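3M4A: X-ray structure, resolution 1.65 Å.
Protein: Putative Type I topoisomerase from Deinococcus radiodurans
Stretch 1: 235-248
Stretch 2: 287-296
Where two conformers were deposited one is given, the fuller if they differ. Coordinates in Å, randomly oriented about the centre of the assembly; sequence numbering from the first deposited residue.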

# COMPACT_ATOMS: atom_id res chain seq x y z
N ALA A 235 2.36 6.34 0.73
CA ALA A 235 2.67 5.15 1.52
C ALA A 235 1.69 4.94 2.69
O ALA A 235 1.39 3.80 3.04
CB ALA A 235 4.12 5.18 2.02
N LYS A 236 1.18 6.02 3.29
CA LYS A 236 0.27 5.89 4.43
C LYS A 236 -1.01 5.16 4.05
O LYS A 236 -1.62 4.46 4.88
CB LYS A 236 -0.11 7.25 5.03
CG LYS A 236 -0.95 7.11 6.29
CD LYS A 236 -1.15 8.44 7.02
CE LYS A 236 -1.58 8.21 8.46
NZ LYS A 236 -2.75 7.29 8.59
N ASP A 237 -1.44 5.32 2.80
CA ASP A 237 -2.64 4.64 2.34
C ASP A 237 -2.50 3.11 2.40
O ASP A 237 -3.50 2.41 2.55
CB ASP A 237 -3.03 5.10 0.93
CG ASP A 237 -3.54 6.53 0.91
OD1 ASP A 237 -4.60 6.78 1.53
OD2 ASP A 237 -2.87 7.40 0.30
N PHE A 238 -1.29 2.58 2.31
CA PHE A 238 -1.12 1.12 2.48
C PHE A 238 -1.44 0.68 3.91
O PHE A 238 -1.93 -0.44 4.12
CB PHE A 238 0.30 0.67 2.15
CG PHE A 238 0.65 0.72 0.69
CD1 PHE A 238 -0.02 -0.08 -0.23
CD2 PHE A 238 1.68 1.53 0.25
CE1 PHE A 238 0.32 -0.06 -1.57
CE2 PHE A 238 2.03 1.57 -1.10
CZ PHE A 238 1.34 0.77 -2.01
N ARG A 239 -1.19 1.55 4.88
CA ARG A 239 -1.45 1.22 6.28
C ARG A 239 -2.92 1.37 6.66
O ARG A 239 -3.45 0.54 7.38
CB ARG A 239 -0.53 2.01 7.21
CG ARG A 239 0.86 1.41 7.24
CD ARG A 239 1.89 2.34 7.85
NE ARG A 239 1.57 2.69 9.24
CZ ARG A 239 1.80 1.92 10.30
NH1 ARG A 239 2.33 0.71 10.16
NH2 ARG A 239 1.50 2.37 11.51
N THR A 240 -3.59 2.39 6.12
CA THR A 240 -5.02 2.54 6.35
C THR A 240 -5.82 1.45 5.59
O THR A 240 -6.69 0.81 6.15
CB THR A 240 -5.52 3.95 5.96
OG1 THR A 240 -5.22 4.21 4.59
CG2 THR A 240 -4.86 5.01 6.85
N TRP A 241 -5.50 1.22 4.32
CA TRP A 241 -6.10 0.10 3.58
C TRP A 241 -5.78 -1.23 4.24
O TRP A 241 -6.67 -2.03 4.53
CB TRP A 241 -5.61 0.08 2.13
CG TRP A 241 -6.05 -1.12 1.35
CD1 TRP A 241 -5.28 -2.22 1.02
CD2 TRP A 241 -7.35 -1.36 0.80
NE1 TRP A 241 -6.02 -3.10 0.28
CE2 TRP A 241 -7.30 -2.62 0.14
CE3 TRP A 241 -8.55 -0.65 0.79
CZ2 TRP A 241 -8.40 -3.17 -0.51
CZ3 TRP A 241 -9.65 -1.20 0.13
CH2 TRP A 241 -9.57 -2.45 -0.50
N GLY A 242 -4.50 -1.49 4.51
CA GLY A 242 -4.10 -2.76 5.12
C GLY A 242 -4.62 -2.99 6.52
O GLY A 242 -5.03 -4.10 6.85
N GLY A 243 -4.65 -1.94 7.35
CA GLY A 243 -5.29 -2.04 8.66
C GLY A 243 -6.77 -2.39 8.61
O GLY A 243 -7.24 -3.24 9.35
N THR A 244 -7.49 -1.75 7.68
CA THR A 244 -8.90 -1.99 7.45
C THR A 244 -9.12 -3.43 6.94
O THR A 244 -10.02 -4.14 7.42
CB THR A 244 -9.49 -0.96 6.49
OG1 THR A 244 -9.37 0.34 7.07
CG2 THR A 244 -10.96 -1.25 6.15
N LEU A 245 -8.26 -3.87 6.00
CA LEU A 245 -8.32 -5.22 5.44
C LEU A 245 -8.10 -6.27 6.54
O LEU A 245 -8.88 -7.21 6.67
CB LEU A 245 -7.31 -5.38 4.32
CG LEU A 245 -7.23 -6.77 3.70
CD1 LEU A 245 -8.53 -7.12 2.97
CD2 LEU A 245 -6.02 -6.91 2.78
N LEU A 246 -7.04 -6.08 7.33
CA LEU A 246 -6.72 -7.02 8.42
C LEU A 246 -7.87 -7.11 9.43
O LEU A 246 -8.26 -8.19 9.84
CB LEU A 246 -5.39 -6.66 9.11
CG LEU A 246 -4.80 -7.70 10.05
CD1 LEU A 246 -4.36 -8.92 9.28
CD2 LEU A 246 -3.63 -7.12 10.82
N ALA A 247 -8.44 -5.95 9.78
CA ALA A 247 -9.61 -5.91 10.65
C ALA A 247 -10.79 -6.67 10.03
O ALA A 247 -11.44 -7.49 10.70
CB ALA A 247 -10.00 -4.47 10.95
N ALA A 248 -11.05 -6.44 8.76
CA ALA A 248 -12.18 -7.09 8.09
C ALA A 248 -11.99 -8.62 8.03
O ALA A 248 -12.93 -9.39 8.25
CB ALA A 248 -12.37 -6.50 6.70
N GLY A 287 -9.11 5.21 15.68
CA GLY A 287 -9.36 6.58 15.23
C GLY A 287 -8.91 6.95 13.83
O GLY A 287 -9.57 7.76 13.16
N SER A 288 -7.79 6.39 13.37
CA SER A 288 -7.14 6.83 12.13
C SER A 288 -6.89 5.75 11.07
O SER A 288 -6.63 6.10 9.91
CB SER A 288 -5.79 7.47 12.46
OG SER A 288 -5.96 8.66 13.22
N TYR A 289 -6.95 4.47 11.44
CA TYR A 289 -6.54 3.44 10.50
C TYR A 289 -7.70 2.55 10.01
O TYR A 289 -7.87 2.41 8.80
CB TYR A 289 -5.35 2.64 11.06
CG TYR A 289 -4.07 3.45 11.06
CD1 TYR A 289 -3.70 4.22 12.17
CD2 TYR A 289 -3.27 3.51 9.93
CE1 TYR A 289 -2.54 4.99 12.16
CE2 TYR A 289 -2.11 4.28 9.91
CZ TYR A 289 -1.75 5.01 11.02
OH TYR A 289 -0.59 5.76 10.98
N ILE A 290 -8.51 2.01 10.91
CA ILE A 290 -9.59 1.10 10.51
C ILE A 290 -10.82 1.91 10.10
O ILE A 290 -11.35 2.69 10.90
CB ILE A 290 -10.00 0.13 11.64
CG1 ILE A 290 -8.82 -0.71 12.14
CG2 ILE A 290 -11.12 -0.79 11.17
CD1 ILE A 290 -9.10 -1.49 13.40
N CYS A 291 -11.27 1.73 8.86
CA CYS A 291 -12.49 2.41 8.41
C CYS A 291 -13.70 1.90 9.21
O CYS A 291 -13.94 0.71 9.27
CB CYS A 291 -12.69 2.19 6.90
SG CYS A 291 -14.20 2.94 6.29
N PRO A 292 -14.48 2.81 9.82
CA PRO A 292 -15.58 2.37 10.68
C PRO A 292 -16.69 1.62 9.96
O PRO A 292 -17.46 0.88 10.58
CB PRO A 292 -16.12 3.69 11.27
CG PRO A 292 -15.73 4.72 10.32
CD PRO A 292 -14.41 4.28 9.72
N VAL A 293 -16.76 1.78 8.65
CA VAL A 293 -17.74 1.04 7.88
C VAL A 293 -17.65 -0.47 8.12
O VAL A 293 -18.66 -1.15 8.22
CB VAL A 293 -17.64 1.38 6.37
CG1 VAL A 293 -18.52 0.44 5.53
CG2 VAL A 293 -18.03 2.85 6.15
N ILE A 294 -16.43 -1.01 8.25
CA ILE A 294 -16.23 -2.44 8.48
C ILE A 294 -16.87 -2.90 9.79
O ILE A 294 -17.47 -3.99 9.88
CB ILE A 294 -14.69 -2.76 8.44
CG1 ILE A 294 -14.23 -2.92 6.99
CG2 ILE A 294 -14.34 -4.00 9.24
CD1 ILE A 294 -14.45 -1.70 6.11
N PHE A 295 -16.75 -2.05 10.82
CA PHE A 295 -17.34 -2.29 12.14
C PHE A 295 -18.87 -2.17 12.10
O PHE A 295 -19.56 -3.00 12.67
CB PHE A 295 -16.75 -1.32 13.17
CG PHE A 295 -15.34 -1.65 13.61
CD1 PHE A 295 -14.59 -2.64 12.97
CD2 PHE A 295 -14.77 -0.97 14.66
CE1 PHE A 295 -13.31 -2.94 13.40
CE2 PHE A 295 -13.46 -1.26 15.09
CZ PHE A 295 -12.74 -2.25 14.44
N ASP A 296 -19.37 -1.15 11.40
CA ASP A 296 -20.82 -1.02 11.15
C ASP A 296 -21.41 -2.30 10.56
O ASP A 296 -22.40 -2.85 11.06
CB ASP A 296 -21.14 0.14 10.20
CG ASP A 296 -20.89 1.51 10.80
OD1 ASP A 296 -20.84 1.65 12.05
OD2 ASP A 296 -20.74 2.44 10.00
O HOH W 1 1.17 5.62 8.91
O HOH W 2 1.90 5.49 12.70

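Stretch 1 is helical. Stretch 2 leaves one helix, turns through Ile290 and Cys291, and enters another. That second helix runs nearly parallel to stretch 1, at 14°, with the axes 9.8 Å apart at their closest.

Lys236 is extended, and its NZ lies 3.3 Å from Tyr289 CE2, an oblique approach to the ring. Arg239 CB points toward stretch 2 and packs 3.9 Å from Tyr289 CE2. Two waters link the polar ends of this pair. Water 1 accepts from Arg239 NE (3.0 Å) and bonds Tyr289 OH (2.7 Å). Water 2 bonds Tyr289 OH (3.0 Å) and accepts weakly from Arg239 NH2 (3.4 Å). Thr240 CG2 adds a contact to Tyr289 CD2 at 3.8 Å.

At Gly243 the backbone comes close, with Gly243 O 4.1 Å from Ile290 CG1. A CB here would clash with Arg239 O within the helix.

Thr244 makes the one direct hydrogen bond between the stretches. Its OG1 donates to Thr240 O (2.9 Å) and accepts from Cys291 N (3.0 Å, 163°). This ties the turn to the helix just where Cys291 caps the next one, through a weak bond from Val293 N to Cys291 SG (3.7 Å). Thr244 CG2 also meets Ile294 CD1 at 3.5 Å.

Beyond this the contact is apolar. Ala247 CB packs on Ile290 CG2 (3.9 Å), and Ala248 CB on Ile294 CG1 (4.0 Å).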